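Long-range contacts in alpha-1,4-endofucoidanase (PDB 6DLH), which hydrolyses alpha-1,4 linkages within fucoidan as a retaining family 107 glycoside hydrolase, with calcium ions bound to its catalytic and immunoglobulin-like parts: residues I642-D647 with E723-V728; D681-Q686 with N707-N712; P421-Q426 with G505-E510; T461-L466 with E497-D502. All blocks are in the same frame, centred on the assembly; numbering follows the deposited sequence.

Contact 1. Residues I642-D647 with E723-V728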
# COMPACT_ATOMS: atom_id res chain seq x y z
N ILE A 642 -1.92 41.52 17.56
CA ILE A 642 -0.81 41.14 18.41
C ILE A 642 -0.43 39.68 18.14
O ILE A 642 -1.14 38.76 18.56
CB ILE A 642 -1.09 41.37 19.90
CG1 ILE A 642 -1.52 42.81 20.20
CG2 ILE A 642 0.11 40.96 20.74
CD1 ILE A 642 -1.88 43.06 21.65
N LEU A 643 0.70 39.49 17.46
CA LEU A 643 1.32 38.18 17.31
C LEU A 643 2.17 37.90 18.54
O LEU A 643 3.30 38.37 18.63
CB LEU A 643 2.16 38.15 16.02
CG LEU A 643 1.42 37.71 14.76
CD1 LEU A 643 0.47 38.79 14.27
CD2 LEU A 643 2.40 37.34 13.66
N ASN A 644 1.59 37.15 19.48
CA ASN A 644 2.28 36.70 20.68
C ASN A 644 3.13 35.48 20.32
O ASN A 644 2.60 34.43 19.97
CB ASN A 644 1.29 36.41 21.81
CG ASN A 644 1.95 36.30 23.17
OD1 ASN A 644 3.15 36.54 23.31
ND2 ASN A 644 1.18 35.93 24.18
N LEU A 645 4.46 35.65 20.40
CA LEU A 645 5.42 34.67 19.90
C LEU A 645 6.01 33.86 21.05
O LEU A 645 5.59 33.99 22.20
CB LEU A 645 6.51 35.41 19.11
CG LEU A 645 6.42 35.29 17.59
CD1 LEU A 645 5.02 35.54 17.07
CD2 LEU A 645 7.42 36.22 16.91
N THR A 646 6.98 32.99 20.71
CA THR A 646 7.60 32.08 21.66
C THR A 646 8.60 32.84 22.52
O THR A 646 9.36 33.66 22.00
CB THR A 646 8.32 30.93 20.93
OG1 THR A 646 7.43 30.36 19.98
CG2 THR A 646 8.84 29.85 21.85
N ASP A 647 8.61 32.51 23.81
CA ASP A 647 9.57 33.02 24.79
C ASP A 647 10.99 32.95 24.25
O ASP A 647 11.35 32.03 23.50
CB ASP A 647 9.49 32.25 26.11
CG ASP A 647 8.22 32.52 26.89
OD1 ASP A 647 7.40 33.33 26.42
OD2 ASP A 647 8.05 31.91 27.98
N GLU A 723 1.81 44.28 15.69
CA GLU A 723 2.70 44.18 16.84
C GLU A 723 3.15 42.73 17.02
O GLU A 723 2.34 41.80 16.93
CB GLU A 723 1.97 44.69 18.09
CG GLU A 723 2.77 44.51 19.36
CD GLU A 723 2.04 44.87 20.65
OE1 GLU A 723 1.00 45.53 20.57
OE2 GLU A 723 2.53 44.48 21.73
N ILE A 724 4.45 42.55 17.29
CA ILE A 724 5.03 41.27 17.70
C ILE A 724 5.52 41.40 19.14
O ILE A 724 6.27 42.32 19.46
CB ILE A 724 6.16 40.85 16.73
CG1 ILE A 724 5.63 40.27 15.41
CG2 ILE A 724 7.11 39.87 17.40
CD1 ILE A 724 5.02 41.27 14.46
N LEU A 725 5.10 40.46 20.00
CA LEU A 725 5.35 40.50 21.43
C LEU A 725 6.08 39.22 21.85
O LEU A 725 5.54 38.12 21.73
CB LEU A 725 3.99 40.62 22.13
CG LEU A 725 3.97 40.55 23.66
CD1 LEU A 725 4.45 41.86 24.27
CD2 LEU A 725 2.58 40.21 24.16
N ILE A 726 7.33 39.38 22.32
CA ILE A 726 8.15 38.28 22.79
C ILE A 726 8.52 38.53 24.25
O ILE A 726 9.12 39.55 24.58
CB ILE A 726 9.44 38.12 21.94
CG1 ILE A 726 9.14 37.80 20.48
CG2 ILE A 726 10.37 37.09 22.57
CD1 ILE A 726 10.30 38.09 19.54
N ASN A 727 8.17 37.56 25.11
CA ASN A 727 8.65 37.53 26.48
C ASN A 727 10.06 36.93 26.51
O ASN A 727 10.26 35.80 26.05
CB ASN A 727 7.71 36.73 27.38
CG ASN A 727 8.09 36.85 28.84
OD1 ASN A 727 9.01 37.59 29.18
ND2 ASN A 727 7.38 36.15 29.71
N VAL A 728 11.02 37.68 27.07
CA VAL A 728 12.38 37.21 27.23
C VAL A 728 12.57 36.77 28.69
O VAL A 728 12.46 37.60 29.59
CB VAL A 728 13.41 38.28 26.81
CG1 VAL A 728 14.85 37.86 27.11
CG2 VAL A 728 13.27 38.67 25.35
O HOH W 1 6.62 35.06 24.71
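Ile642, Leu643 and Asn644 pair in parallel with Glu723, Ile724 and Leu725, the strand axes approaching to 4.7 Å and their directions diverging by 26°. Leu643 bonds across with both backbone groups: its N donates to Glu723 O at 2.9 Å, and its O accepts from Leu725 N at 3.1 Å. Leu725 O in turn takes the N-H of Leu645 at 3.0 Å, almost straight at 178°. Further on, a water replaces the direct ladder. It accepts from Asn727 N and sits within bonding distance of Leu645 O and of Asp647 OD1, the latter at 2.6 Å. On one face of the sheet Leu643 CB packs against Ile724 CG1. Just past it, Leu645 sets its CD2 on Ile724 CG2 at 3.7 Å and its CB on Ile726 CG1 at 3.8 Å. Tyr654 and Phe711 join this apolar cluster. The other face is mixed. Glu723, with CG anti to the backbone N (chi1 175°) and the chain extended beyond, lies beside Ile642 and points the same way, OE1 reaching 3.7 Å from Ile642 CG1. Its other oxygen, OE2, has a weak bond to Ser708. Ile642 CG2 leans on Leu725 CB, and Asp647 lines up beside Asn727. Joining the first strand of an Ig-like domain in parallel to its last, the contact divides its chemistry: backbone bonds fix the register, aliphatic branches fill the inner face, and the water carries the link onward where the outer strand is interrupted.

Contact 2. Residues D681-Q686 with N707-N712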
# COMPACT_ATOMS: atom_id res chain seq x y z
N ASP A 681 16.53 46.54 19.80
CA ASP A 681 17.49 46.46 18.70
C ASP A 681 17.92 45.02 18.43
O ASP A 681 18.43 44.73 17.35
CB ASP A 681 18.74 47.30 18.98
CG ASP A 681 18.62 48.75 18.57
OD1 ASP A 681 17.65 49.09 17.86
OD2 ASP A 681 19.51 49.54 18.96
N TRP A 682 17.75 44.14 19.42
CA TRP A 682 18.32 42.80 19.32
C TRP A 682 17.66 41.95 18.24
O TRP A 682 18.33 41.09 17.67
CB TRP A 682 18.38 42.09 20.68
CG TRP A 682 17.05 41.79 21.31
CD1 TRP A 682 16.38 42.55 22.22
CD2 TRP A 682 16.25 40.61 21.10
NE1 TRP A 682 15.21 41.93 22.58
CE2 TRP A 682 15.11 40.74 21.92
CE3 TRP A 682 16.39 39.46 20.32
CZ2 TRP A 682 14.11 39.77 21.96
CZ3 TRP A 682 15.40 38.50 20.36
CH2 TRP A 682 14.27 38.65 21.17
N LEU A 683 16.37 42.20 17.95
CA LEU A 683 15.61 41.38 17.02
C LEU A 683 15.52 42.07 15.66
O LEU A 683 15.01 43.18 15.55
CB LEU A 683 14.23 41.10 17.62
CG LEU A 683 13.26 40.28 16.76
CD1 LEU A 683 13.35 38.79 17.09
CD2 LEU A 683 11.83 40.76 16.96
N THR A 684 16.02 41.40 14.61
CA THR A 684 15.84 41.87 13.25
C THR A 684 15.07 40.83 12.44
O THR A 684 14.70 39.78 12.96
CB THR A 684 17.17 42.27 12.58
OG1 THR A 684 18.03 41.13 12.50
CG2 THR A 684 17.87 43.41 13.28
N ILE A 685 14.82 41.14 11.16
CA ILE A 685 14.09 40.24 10.29
C ILE A 685 14.84 40.18 8.97
O ILE A 685 15.38 41.18 8.51
CB ILE A 685 12.63 40.69 10.09
CG1 ILE A 685 11.73 39.53 9.66
CG2 ILE A 685 12.53 41.87 9.12
CD1 ILE A 685 10.29 39.93 9.36
N GLN A 686 14.86 38.98 8.37
CA GLN A 686 15.33 38.84 7.00
C GLN A 686 14.47 37.80 6.29
O GLN A 686 14.02 36.83 6.90
CB GLN A 686 16.82 38.51 6.95
CG GLN A 686 17.46 38.87 5.62
CD GLN A 686 18.97 38.79 5.66
OE1 GLN A 686 19.55 37.83 6.17
NE2 GLN A 686 19.62 39.81 5.11
N ASN A 707 8.85 42.18 25.28
CA ASN A 707 9.52 43.03 24.30
C ASN A 707 8.57 43.28 23.13
O ASN A 707 8.23 42.35 22.41
CB ASN A 707 10.81 42.39 23.78
CG ASN A 707 11.95 42.40 24.77
OD1 ASN A 707 13.05 42.84 24.44
ND2 ASN A 707 11.71 41.94 25.99
N SER A 708 8.17 44.55 22.96
CA SER A 708 7.17 44.90 21.97
C SER A 708 7.84 45.44 20.70
O SER A 708 8.73 46.29 20.77
CB SER A 708 6.16 45.85 22.55
OG SER A 708 5.20 46.22 21.57
N PHE A 709 7.39 44.94 19.55
CA PHE A 709 7.94 45.33 18.26
C PHE A 709 6.79 45.66 17.30
O PHE A 709 5.66 45.22 17.51
CB PHE A 709 8.78 44.21 17.65
CG PHE A 709 9.92 43.72 18.50
CD1 PHE A 709 9.71 42.78 19.50
CD2 PHE A 709 11.21 44.20 18.30
CE1 PHE A 709 10.77 42.34 20.29
CE2 PHE A 709 12.26 43.76 19.09
CZ PHE A 709 12.04 42.83 20.08
N THR A 710 7.09 46.43 16.25
CA THR A 710 6.10 46.67 15.22
C THR A 710 6.72 46.39 13.85
O THR A 710 7.90 46.69 13.62
CB THR A 710 5.46 48.07 15.35
OG1 THR A 710 6.41 49.07 14.96
CG2 THR A 710 4.95 48.36 16.75
N PHE A 711 5.93 45.79 12.96
CA PHE A 711 6.41 45.39 11.65
C PHE A 711 5.41 45.82 10.59
O PHE A 711 4.20 45.79 10.81
CB PHE A 711 6.71 43.89 11.60
CG PHE A 711 7.96 43.47 12.34
CD1 PHE A 711 7.91 43.12 13.69
CD2 PHE A 711 9.19 43.43 11.70
CE1 PHE A 711 9.06 42.73 14.36
CE2 PHE A 711 10.34 43.05 12.38
CZ PHE A 711 10.27 42.71 13.72
N ASN A 712 5.93 46.22 9.42
CA ASN A 712 5.06 46.72 8.37
C ASN A 712 5.10 45.76 7.18
O ASN A 712 6.16 45.30 6.78
CB ASN A 712 5.33 48.19 8.04
CG ASN A 712 4.46 48.70 6.92
OD1 ASN A 712 3.41 49.30 7.16
ND2 ASN A 712 4.86 48.43 5.68
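Trp682, Leu683 and Ile685 face Asn707, Phe709 and Phe711 across two layers, the segments running 27° apart with Leu683 CA 8.7 Å from Phe709 CA, so that side chains alone make the contact. At one end the indole NE1 of Trp682 donates to Asn707 OD1 at 3.0 Å, nearly straight at 173°. The oxygen lies in the indole plane, whereas the N-H arrives from above the plane of the amide; Asn707 ND2 is bound by Asp703 O. Phe709 turns its edge to the Trp682 face in an offset edge-to-face pair, the planes at 86°. Leu683 lays CD2 squarely over the centre of the Phe709 ring at 3.5 Å, a CH-pi contact, while its CB meets CE2 of Phe709 at 3.6 Å. The same CD2 also touches the rim of Phe711 at CZ, and Ile685 CB packs on Phe711 CE2 at 4.0 Å. An alanine in place of Trp682 would probably leave Asn707 OD1 without its indole donor and the edge of Phe709 without an aromatic face. Strand 684-689 and strand 705-713 belong to the two opposed sheets of the sandwich, with Val728 of strand 720-729, Leu695 of strand 692-697 and Ile674 of strand 674-678 closing around this core.

Contact 3. Residues P421-Q426 with G505-E510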
# COMPACT_ATOMS: atom_id res chain seq x y z
N PRO A 421 10.34 -27.53 -19.73
CA PRO A 421 10.19 -26.08 -19.58
C PRO A 421 9.54 -25.62 -18.28
O PRO A 421 8.66 -26.29 -17.74
CB PRO A 421 9.28 -25.68 -20.76
CG PRO A 421 9.52 -26.76 -21.79
CD PRO A 421 9.75 -28.02 -20.98
N ASN A 422 9.97 -24.45 -17.80
CA ASN A 422 9.31 -23.79 -16.68
C ASN A 422 8.53 -22.58 -17.20
O ASN A 422 9.04 -21.83 -18.02
CB ASN A 422 10.30 -23.35 -15.60
CG ASN A 422 11.14 -24.47 -15.02
OD1 ASN A 422 12.16 -24.22 -14.39
ND2 ASN A 422 10.72 -25.72 -15.21
N TRP A 423 7.30 -22.42 -16.70
CA TRP A 423 6.52 -21.21 -16.89
C TRP A 423 6.81 -20.22 -15.77
O TRP A 423 7.16 -20.61 -14.66
CB TRP A 423 5.02 -21.55 -16.97
CG TRP A 423 4.60 -22.19 -18.25
CD1 TRP A 423 4.68 -23.52 -18.57
CD2 TRP A 423 4.02 -21.54 -19.39
NE1 TRP A 423 4.19 -23.73 -19.84
CE2 TRP A 423 3.78 -22.54 -20.37
CE3 TRP A 423 3.68 -20.21 -19.69
CZ2 TRP A 423 3.22 -22.24 -21.61
CZ3 TRP A 423 3.13 -19.92 -20.92
CH2 TRP A 423 2.90 -20.92 -21.86
N SER A 424 6.61 -18.93 -16.05
CA SER A 424 6.98 -17.88 -15.12
C SER A 424 5.96 -17.77 -13.98
O SER A 424 4.78 -18.07 -14.16
CB SER A 424 7.15 -16.56 -15.83
OG SER A 424 5.92 -16.12 -16.39
N ARG A 425 6.45 -17.36 -12.80
CA ARG A 425 5.64 -16.94 -11.66
C ARG A 425 4.54 -17.96 -11.36
O ARG A 425 4.81 -19.15 -11.31
CB ARG A 425 5.15 -15.51 -11.87
CG ARG A 425 6.26 -14.54 -12.23
CD ARG A 425 5.81 -13.10 -12.20
NE ARG A 425 6.96 -12.21 -12.22
CZ ARG A 425 6.89 -10.88 -12.25
NH1 ARG A 425 8.00 -10.16 -12.21
NH2 ARG A 425 5.73 -10.27 -12.34
N GLN A 426 3.31 -17.47 -11.15
CA GLN A 426 2.17 -18.30 -10.78
C GLN A 426 1.13 -18.38 -11.90
O GLN A 426 0.46 -19.40 -12.03
CB GLN A 426 1.53 -17.82 -9.48
CG GLN A 426 2.34 -18.17 -8.23
CD GLN A 426 2.35 -19.65 -7.96
OE1 GLN A 426 1.32 -20.26 -7.70
NE2 GLN A 426 3.54 -20.24 -7.98
N GLY A 505 10.91 -32.49 -23.22
CA GLY A 505 9.48 -32.74 -23.10
C GLY A 505 8.65 -31.46 -23.02
O GLY A 505 9.13 -30.39 -23.40
N VAL A 506 7.41 -31.59 -22.53
CA VAL A 506 6.44 -30.51 -22.52
C VAL A 506 6.04 -30.19 -21.08
O VAL A 506 6.00 -31.08 -20.24
CB VAL A 506 5.20 -30.86 -23.37
CG1 VAL A 506 4.14 -31.60 -22.57
CG2 VAL A 506 4.60 -29.64 -24.04
N THR A 507 5.70 -28.92 -20.84
CA THR A 507 5.08 -28.48 -19.60
C THR A 507 3.87 -27.62 -19.95
O THR A 507 3.97 -26.73 -20.80
CB THR A 507 6.05 -27.67 -18.73
OG1 THR A 507 7.22 -28.45 -18.47
CG2 THR A 507 5.45 -27.23 -17.41
N ASN A 508 2.75 -27.87 -19.26
CA ASN A 508 1.47 -27.25 -19.53
C ASN A 508 1.24 -26.09 -18.56
O ASN A 508 1.67 -26.14 -17.41
CB ASN A 508 0.30 -28.23 -19.36
CG ASN A 508 0.23 -29.32 -20.41
OD1 ASN A 508 1.22 -29.63 -21.08
ND2 ASN A 508 -0.95 -29.91 -20.56
N ARG A 509 0.52 -25.08 -19.05
CA ARG A 509 0.06 -23.97 -18.24
C ARG A 509 -1.36 -23.63 -18.71
O ARG A 509 -1.58 -23.42 -19.90
CB ARG A 509 1.04 -22.80 -18.37
CG ARG A 509 0.56 -21.46 -17.86
CD ARG A 509 0.65 -21.25 -16.36
NE ARG A 509 1.95 -21.37 -15.71
CZ ARG A 509 2.65 -20.35 -15.22
NH1 ARG A 509 2.54 -19.14 -15.73
NH2 ARG A 509 3.45 -20.55 -14.19
N GLU A 510 -2.30 -23.62 -17.76
CA GLU A 510 -3.68 -23.28 -18.06
C GLU A 510 -3.81 -21.77 -18.21
O GLU A 510 -3.42 -21.02 -17.32
CB GLU A 510 -4.62 -23.82 -16.98
CG GLU A 510 -6.08 -23.47 -17.21
CD GLU A 510 -7.00 -23.79 -16.05
OE1 GLU A 510 -7.45 -22.84 -15.37
OE2 GLU A 510 -7.25 -24.98 -15.81
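Thr507, Trp423 and Arg509 supply the side-chain hydrogen bonds between the two segments. Thr507 OG1 donates to Pro421 O at 2.7 Å, in the carbonyl plane and on a lone pair. Trp423 NE1 returns a bond to Thr507 O at 3.2 Å; the oxygen lies in the indole plane, while the donor stands well above the carbonyl plane. Arg509 grips Ser424 O end-on with two nitrogens, NH2 at 2.8 Å and NH1 at 2.9 Å, and NH2 adds a weak bond to Arg425 O. NH1 also reaches Thr428 OG1, so the guanidinium is tethered on several sides. A CH-pi contact comes from the same arginine: its CB lies 3.3 Å from the centroid of the five-membered ring of Trp423, over the face. Bends at chi2 (81°) and chi3 (58°) then fold CD and NE back, and the guanidinium is inclined 27° to the indole. In plain packing, Pro421 CD touches Gly505 O at 3.4 Å. The segments run roughly side by side, bringing the stretch that enters the first Ig-like domain against strand 505-513. Pro421 borders the calcium ligand Asp502, while Arg425 bonds to Ala140 and Gln426 to Asp79, another calcium ligand, which marks the junction between catalytic part and Ig-like domain.

Contact 4. Residues T461-L466 with E497-D502. With CA (calcium ion), chain I.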
# COMPACT_ATOMS: atom_id res chain seq x y z
N THR A 461 2.58 -24.87 -28.42
CA THR A 461 1.29 -25.20 -29.01
C THR A 461 0.26 -25.35 -27.90
O THR A 461 0.59 -25.19 -26.73
CB THR A 461 1.41 -26.40 -29.97
OG1 THR A 461 0.14 -26.60 -30.58
CG2 THR A 461 1.91 -27.67 -29.29
N ALA A 462 -0.98 -25.64 -28.28
CA ALA A 462 -2.08 -25.68 -27.32
C ALA A 462 -2.83 -27.01 -27.45
O ALA A 462 -2.61 -27.76 -28.41
CB ALA A 462 -3.01 -24.51 -27.56
N SER A 463 -3.67 -27.29 -26.44
CA SER A 463 -4.61 -28.40 -26.47
C SER A 463 -5.81 -28.06 -25.59
O SER A 463 -5.67 -27.41 -24.55
CB SER A 463 -3.97 -29.71 -26.08
OG SER A 463 -3.44 -29.65 -24.77
N GLY A 464 -7.00 -28.50 -26.03
CA GLY A 464 -8.26 -28.09 -25.41
C GLY A 464 -9.14 -27.32 -26.39
O GLY A 464 -9.07 -27.56 -27.60
N THR A 465 -9.94 -26.38 -25.86
CA THR A 465 -10.98 -25.70 -26.62
C THR A 465 -10.60 -24.23 -26.84
O THR A 465 -10.79 -23.39 -25.96
CB THR A 465 -12.35 -25.87 -25.94
OG1 THR A 465 -12.61 -27.27 -25.87
CG2 THR A 465 -13.47 -25.16 -26.66
N LEU A 466 -10.09 -23.94 -28.04
CA LEU A 466 -9.58 -22.62 -28.39
C LEU A 466 -10.57 -21.90 -29.30
O LEU A 466 -11.37 -22.54 -29.99
CB LEU A 466 -8.24 -22.79 -29.13
CG LEU A 466 -7.01 -22.94 -28.25
CD1 LEU A 466 -6.93 -24.33 -27.64
CD2 LEU A 466 -5.75 -22.65 -29.06
N GLU A 497 -5.00 -25.21 -22.38
CA GLU A 497 -3.63 -25.44 -21.97
C GLU A 497 -2.71 -24.89 -23.05
O GLU A 497 -2.94 -25.13 -24.23
CB GLU A 497 -3.38 -26.94 -21.82
CG GLU A 497 -4.30 -27.63 -20.83
CD GLU A 497 -3.98 -27.37 -19.37
OE1 GLU A 497 -4.74 -26.64 -18.71
OE2 GLU A 497 -2.95 -27.90 -18.88
N LEU A 498 -1.68 -24.14 -22.63
CA LEU A 498 -0.54 -23.88 -23.49
C LEU A 498 0.56 -24.88 -23.15
O LEU A 498 0.74 -25.24 -21.99
CB LEU A 498 -0.07 -22.44 -23.32
CG LEU A 498 -0.98 -21.38 -23.93
CD1 LEU A 498 -0.35 -20.00 -23.81
CD2 LEU A 498 -1.30 -21.69 -25.39
N MET A 499 1.30 -25.33 -24.17
CA MET A 499 2.30 -26.37 -23.97
C MET A 499 3.65 -25.93 -24.53
O MET A 499 3.84 -25.80 -25.74
CB MET A 499 1.85 -27.67 -24.65
CG MET A 499 0.53 -28.20 -24.11
SD MET A 499 -0.03 -29.58 -25.11
CE MET A 499 -0.19 -28.80 -26.72
N ALA A 500 4.60 -25.73 -23.61
CA ALA A 500 5.94 -25.32 -24.00
C ALA A 500 6.82 -26.56 -24.09
O ALA A 500 6.73 -27.44 -23.24
CB ALA A 500 6.47 -24.31 -23.01
N GLN A 501 7.68 -26.60 -25.12
CA GLN A 501 8.45 -27.78 -25.41
C GLN A 501 9.93 -27.43 -25.44
O GLN A 501 10.31 -26.36 -25.92
CB GLN A 501 8.02 -28.38 -26.75
CG GLN A 501 8.70 -29.71 -27.06
CD GLN A 501 8.42 -30.26 -28.44
OE1 GLN A 501 8.44 -29.54 -29.44
NE2 GLN A 501 8.17 -31.56 -28.51
N ASP A 502 10.75 -28.35 -24.93
CA ASP A 502 12.19 -28.38 -25.18
C ASP A 502 12.60 -29.82 -25.50
O ASP A 502 11.75 -30.71 -25.61
CB ASP A 502 12.98 -27.73 -24.04
CG ASP A 502 12.86 -28.38 -22.67
OD1 ASP A 502 12.27 -29.49 -22.58
OD2 ASP A 502 13.37 -27.77 -21.69
CA CA I . 15.68 -28.97 -20.55
O HOH W 2 16.17 -29.05 -23.03
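Thr461, Ala462 and Ser463 pair with Met499, Leu498 and Glu497 as an antiparallel ladder in the first Ig-like domain, and strand 494-502 runs on from here to a calcium site at Asp502. The axes make 144° between their directions, a marked twist. Thr461 and Met499 form a hydrogen-bonded pair, with Met499 N to Thr461 O at 2.7 Å and Thr461 N to Met499 O at 3.1 Å. Ser463 and Glu497 form the next such pair, both backbone bonds longer. Between them the non-hydrogen-bonded pair sets Ala462 CB against Leu498 CD2 at 3.9 Å, on the face where Ile472 touches both. Met499 dominates the other face. Its chain bends at chi3 (-60°), which swings CE round to within 3.5 Å of Thr461 CG2. SD lies 3.4 Å from Ser463 OG, so the thioether spans two residues of the neighbouring strand. An alanine in place of Met499 would probably leave Thr461 CG2 and Ser463 OG without these sulfur and methyl neighbours and open a gap on this face of the sheet. At the far end Asp502 OD2 binds the calcium ion at 2.8 Å, rather long, beside a water whose oxygen is 2.5 Å from the metal; Gly419, Asp451 and Glu453 complete the site. Asp502 OD1 accepts from Asp504 N, which would hold the carboxylate turned for the ion. The strand thus unites two chemistries: backbone bonds and a thioether along the side that meets the outer strand 459-464, and a carboxylate on the metal at its end.

In the fold
The four contacts form two touching pairs on opposite sides of the chain's centre. Contacts 1 and 2 have centres 10 Å apart in the last Ig-like domain: strands 720-729 and 705-713 are sheet neighbours, and Ile724 CD1 packs on Phe711 CD1 at 3.5 Å. Contacts 3 and 4, also 10 Å apart between centres, share the first Ig-like domain through strands 505-513 and 494-502, where Arg509 O lies 2.8 Å from Leu498 N. In each pair the second-listed contact lies within the chain span bridged by the first. Contacts 1 and 3 are 73 Å apart between centres. Of the four, only contact 4 supplies a calcium ligand, Asp502, against which Pro421 of contact 3 packs; the Gln426 side chain of contact 3 lies about 5 Å from a bound calcium ion.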